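Local coordinates for surface glycoprotein (PDB 5KLH), which is the bilobed ectodomain of an insect-stage trypanosome surface antigen and is thought to act as a sensor, at residues A[104-107]-A[112-115]; A[135-138]-A[143-146]. All coordinates share one frame; numbering follows the deposited sequence.

Overall arrangement
Both contacts sit in the smaller, disulfide-rich lobe, at the end of the long strands 85-100 and 145-164 that run out from the rest of the mixed sheet. They follow one another along the chain: interaction 1 closes just before helix 116-128, and interaction 2 opens at the last residue of strand 132-135 and pairs the start of the following loop with its end, where strand 145-164 begins. Their centres lie about 12 Å apart and their nearest atoms about 5 Å, without touching. Residues C101, C140 and L142 link the two regions, C140 through its disulfide to C146 and its backbone bond to C115. Disulfides C101-C115, C106-C113, C126-C149 and C140-C146 cross-link this lobe.

Interaction 1 of 2, residues A[104-107]-A[112-115]; sequences SQCS and KCDC
A disulfide-closed loop at the tip of the cysteine-rich lobe brings C106 and C113 together, the SG of C106 lying 2.0 Å from the SG of C113 with a torsion of 96° about the S-S bond. C113 turns its SG between its backbone N and its carbonyl carbon (chi1 64°), which directs the sulfur at the facing segment 104-107. Next to this covalent link, S107 and D114 form a single antiparallel bridge, a hydrogen-bonded pair. The N of S107 gives a nearly straight bond to the O of D114 (2.7 Å, 171°), and the N of D114 returns one to the O of S107 at 3.1 Å. Backbone and sulfur bridge therefore fix the same short length of chain. A second cysteine packs alongside: the SG of C115 comes to 3.3 Å from the O of Q105 and to 3.9 Å from the SG of C106. C115 is itself tied to C101 by a disulfide, so two S-S bridges lie close together here. D114 turns its CB away from 104-107, and its OD1 accepts a bond from the N of Q116. C115 occupies the N-cap position of helix 116-128, while the side chains of Q105 and C115 rest on F99 of strand 85-100.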
loop_
_atom_site.group_PDB
_atom_site.type_symbol
_atom_site.label_atom_id
_atom_site.label_comp_id
_atom_site.label_asym_id
_atom_site.label_seq_id
_atom_site.Cartn_x
_atom_site.Cartn_y
_atom_site.Cartn_z
ATOM N N SER A 104 -23.226 12.247 6.262
ATOM C CA SER A 104 -22.255 13.344 6.272
ATOM C C SER A 104 -22.375 14.225 5.035
ATOM O O SER A 104 -22.070 15.407 5.088
ATOM C CB SER A 104 -20.830 12.804 6.393
ATOM O OG SER A 104 -20.490 12.010 5.272
ATOM N N GLN A 105 -22.819 13.650 3.922
ATOM C CA GLN A 105 -22.957 14.433 2.696
ATOM C C GLN A 105 -24.384 14.476 2.178
ATOM O O GLN A 105 -24.611 14.742 0.993
ATOM C CB GLN A 105 -22.032 13.877 1.619
ATOM C CG GLN A 105 -20.562 14.108 1.908
ATOM C CD GLN A 105 -19.678 13.493 0.856
ATOM O OE1 GLN A 105 -19.891 12.344 0.447
ATOM N NE2 GLN A 105 -18.683 14.249 0.403
ATOM N N CYS A 106 -25.335 14.232 3.074
ATOM C CA CYS A 106 -26.745 14.091 2.715
ATOM C C CYS A 106 -27.487 15.391 2.971
ATOM O O CYS A 106 -27.329 15.986 4.025
ATOM C CB CYS A 106 -27.382 12.952 3.522
ATOM S SG CYS A 106 -28.642 11.996 2.656
ATOM N N SER A 107 -28.277 15.833 1.994
ATOM C CA SER A 107 -29.054 17.069 2.101
ATOM C C SER A 107 -30.537 16.787 2.325
ATOM O O SER A 107 -31.140 15.990 1.601
ATOM C CB SER A 107 -28.874 17.915 0.838
ATOM O OG SER A 107 -29.902 18.889 0.719
ATOM N N LYS A 112 -34.838 11.093 5.118
ATOM C CA LYS A 112 -35.322 11.249 3.748
ATOM C C LYS A 112 -34.361 12.080 2.881
ATOM O O LYS A 112 -34.727 12.599 1.825
ATOM C CB LYS A 112 -36.715 11.895 3.779
ATOM C CG LYS A 112 -37.572 11.615 2.561
ATOM C CD LYS A 112 -38.932 12.286 2.684
ATOM C CE LYS A 112 -39.236 13.117 1.448
ATOM N NZ LYS A 112 -39.183 12.274 0.223
ATOM N N CYS A 113 -33.119 12.201 3.323
ATOM C CA CYS A 113 -32.162 13.026 2.597
ATOM C C CYS A 113 -31.587 12.316 1.364
ATOM O O CYS A 113 -31.723 11.097 1.217
ATOM C CB CYS A 113 -31.033 13.445 3.535
ATOM S SG CYS A 113 -30.070 12.049 4.120
ATOM N N ASP A 114 -30.937 13.085 0.488
ATOM C CA ASP A 114 -30.174 12.509 -0.617
ATOM C C ASP A 114 -28.863 13.258 -0.783
ATOM O O ASP A 114 -28.715 14.378 -0.296
ATOM C CB ASP A 114 -30.983 12.539 -1.918
ATOM C CG ASP A 114 -31.233 13.946 -2.413
ATOM O OD1 ASP A 114 -30.288 14.574 -2.942
ATOM O OD2 ASP A 114 -32.376 14.428 -2.263
ATOM N N CYS A 115 -27.913 12.641 -1.481
ATOM C CA CYS A 115 -26.600 13.247 -1.685
ATOM C C CYS A 115 -26.360 13.754 -3.095
ATOM O O CYS A 115 -25.218 13.762 -3.555
ATOM C CB CYS A 115 -25.496 12.240 -1.365
ATOM S SG CYS A 115 -25.515 11.599 0.292
#

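Interaction 2 of 2, residues A[135-138]-A[143-146]; sequences TQSS and GEKC. With SO4 (sulfate ion), chain C.
S137 lays its hydroxyl over the carboxylate of E144, the OG of S137 giving a hydrogen bond of 2.8 Å to the OE1 of E144 from well above the carboxylate plane, 52° out of it. With OG turned opposite its own backbone N (chi1 176°), S137 reaches across to E144, whose chain runs extended beyond CG to meet it. Both ends of this bond have a further partner in the intervening loop: OG of S137 bonds to the N of C140 and OE1 of E144 to the N of R141. On the backbone side, the O of C146 is gripped twice, by the N of Q136 at 2.6 Å and by the N of S137 at 2.8 Å, both approaching from the same face of its plane. CB of Q136 packs 3.6 Å from the O of K145. Farther out, OG1 of T135 donates to O3 of a sulfate ion, 2.6 Å away and probably from the crystallisation liquor; Y127 also holds this ion. The C140-C146 disulfide ties the middle of the connection to the start of strand 145-164. Strands 132-135 and 145-164 are consecutive and paired antiparallel, making this the connection of a beta hairpin, with two successive amides sharing one carbonyl just beyond strand 132-135.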
loop_
_atom_site.group_PDB
_atom_site.type_symbol
_atom_site.label_atom_id
_atom_site.label_comp_id
_atom_site.label_asym_id
_atom_site.label_seq_id
_atom_site.Cartn_x
_atom_site.Cartn_y
_atom_site.Cartn_z
ATOM N N THR A 135 -22.445 6.121 -13.458
ATOM C CA THR A 135 -23.519 6.505 -12.540
ATOM C C THR A 135 -24.444 5.320 -12.309
ATOM O O THR A 135 -24.896 4.683 -13.258
ATOM C CB THR A 135 -24.319 7.709 -13.072
ATOM O OG1 THR A 135 -23.450 8.849 -13.146
ATOM C CG2 THR A 135 -25.496 8.026 -12.165
ATOM N N GLN A 136 -24.704 5.018 -11.042
ATOM C CA GLN A 136 -25.541 3.880 -10.685
ATOM C C GLN A 136 -26.890 4.303 -10.138
ATOM O O GLN A 136 -27.898 3.639 -10.382
ATOM C CB GLN A 136 -24.819 2.996 -9.663
ATOM C CG GLN A 136 -23.614 2.282 -10.224
ATOM C CD GLN A 136 -23.991 1.272 -11.292
ATOM O OE1 GLN A 136 -25.033 0.611 -11.203
ATOM N NE2 GLN A 136 -23.149 1.153 -12.317
ATOM N N SER A 137 -26.915 5.397 -9.384
ATOM C CA SER A 137 -28.171 5.910 -8.849
ATOM C C SER A 137 -28.194 7.422 -8.924
ATOM O O SER A 137 -27.419 8.092 -8.244
ATOM C CB SER A 137 -28.388 5.457 -7.404
ATOM O OG SER A 137 -29.574 6.044 -6.888
ATOM N N SER A 138 -29.080 7.953 -9.761
ATOM C CA SER A 138 -29.178 9.394 -9.946
ATOM C C SER A 138 -29.812 10.077 -8.739
ATOM O O SER A 138 -29.375 11.152 -8.331
ATOM C CB SER A 138 -29.974 9.712 -11.209
ATOM O OG SER A 138 -29.403 9.060 -12.324
ATOM N N GLY A 143 -27.739 5.960 1.855
ATOM C CA GLY A 143 -27.391 4.552 1.876
ATOM C C GLY A 143 -27.100 3.949 0.514
ATOM O O GLY A 143 -26.609 2.817 0.431
ATOM N N GLU A 144 -27.394 4.690 -0.554
ATOM C CA GLU A 144 -27.177 4.174 -1.906
ATOM C C GLU A 144 -25.728 4.290 -2.369
ATOM O O GLU A 144 -25.012 5.222 -2.004
ATOM C CB GLU A 144 -28.082 4.896 -2.919
ATOM C CG GLU A 144 -29.557 4.648 -2.730
ATOM C CD GLU A 144 -30.348 4.927 -3.989
ATOM O OE1 GLU A 144 -30.635 6.104 -4.269
ATOM O OE2 GLU A 144 -30.678 3.961 -4.707
ATOM N N LYS A 145 -25.305 3.324 -3.178
ATOM C CA LYS A 145 -24.061 3.441 -3.927
ATOM C C LYS A 145 -24.404 4.143 -5.227
ATOM O O LYS A 145 -25.036 3.547 -6.101
ATOM C CB LYS A 145 -23.438 2.071 -4.204
ATOM C CG LYS A 145 -23.307 1.190 -2.971
ATOM C CD LYS A 145 -22.355 1.815 -1.975
ATOM C CE LYS A 145 -22.266 1.014 -0.677
ATOM N NZ LYS A 145 -21.343 1.673 0.309
ATOM N N CYS A 146 -24.004 5.402 -5.353
ATOM C CA CYS A 146 -24.537 6.242 -6.425
ATOM C C CYS A 146 -23.764 6.142 -7.726
ATOM O O CYS A 146 -24.326 6.342 -8.805
ATOM C CB CYS A 146 -24.585 7.693 -5.955
ATOM S SG CYS A 146 -25.493 7.833 -4.408
HETATM S S SO4 C . -22.221 9.777 -16.439
HETATM O O1 SO4 C . -23.473 10.502 -16.258
HETATM O O2 SO4 C . -21.098 10.711 -16.325
HETATM O O3 SO4 C . -22.151 8.738 -15.414
HETATM O O4 SO4 C . -22.179 9.150 -17.762
#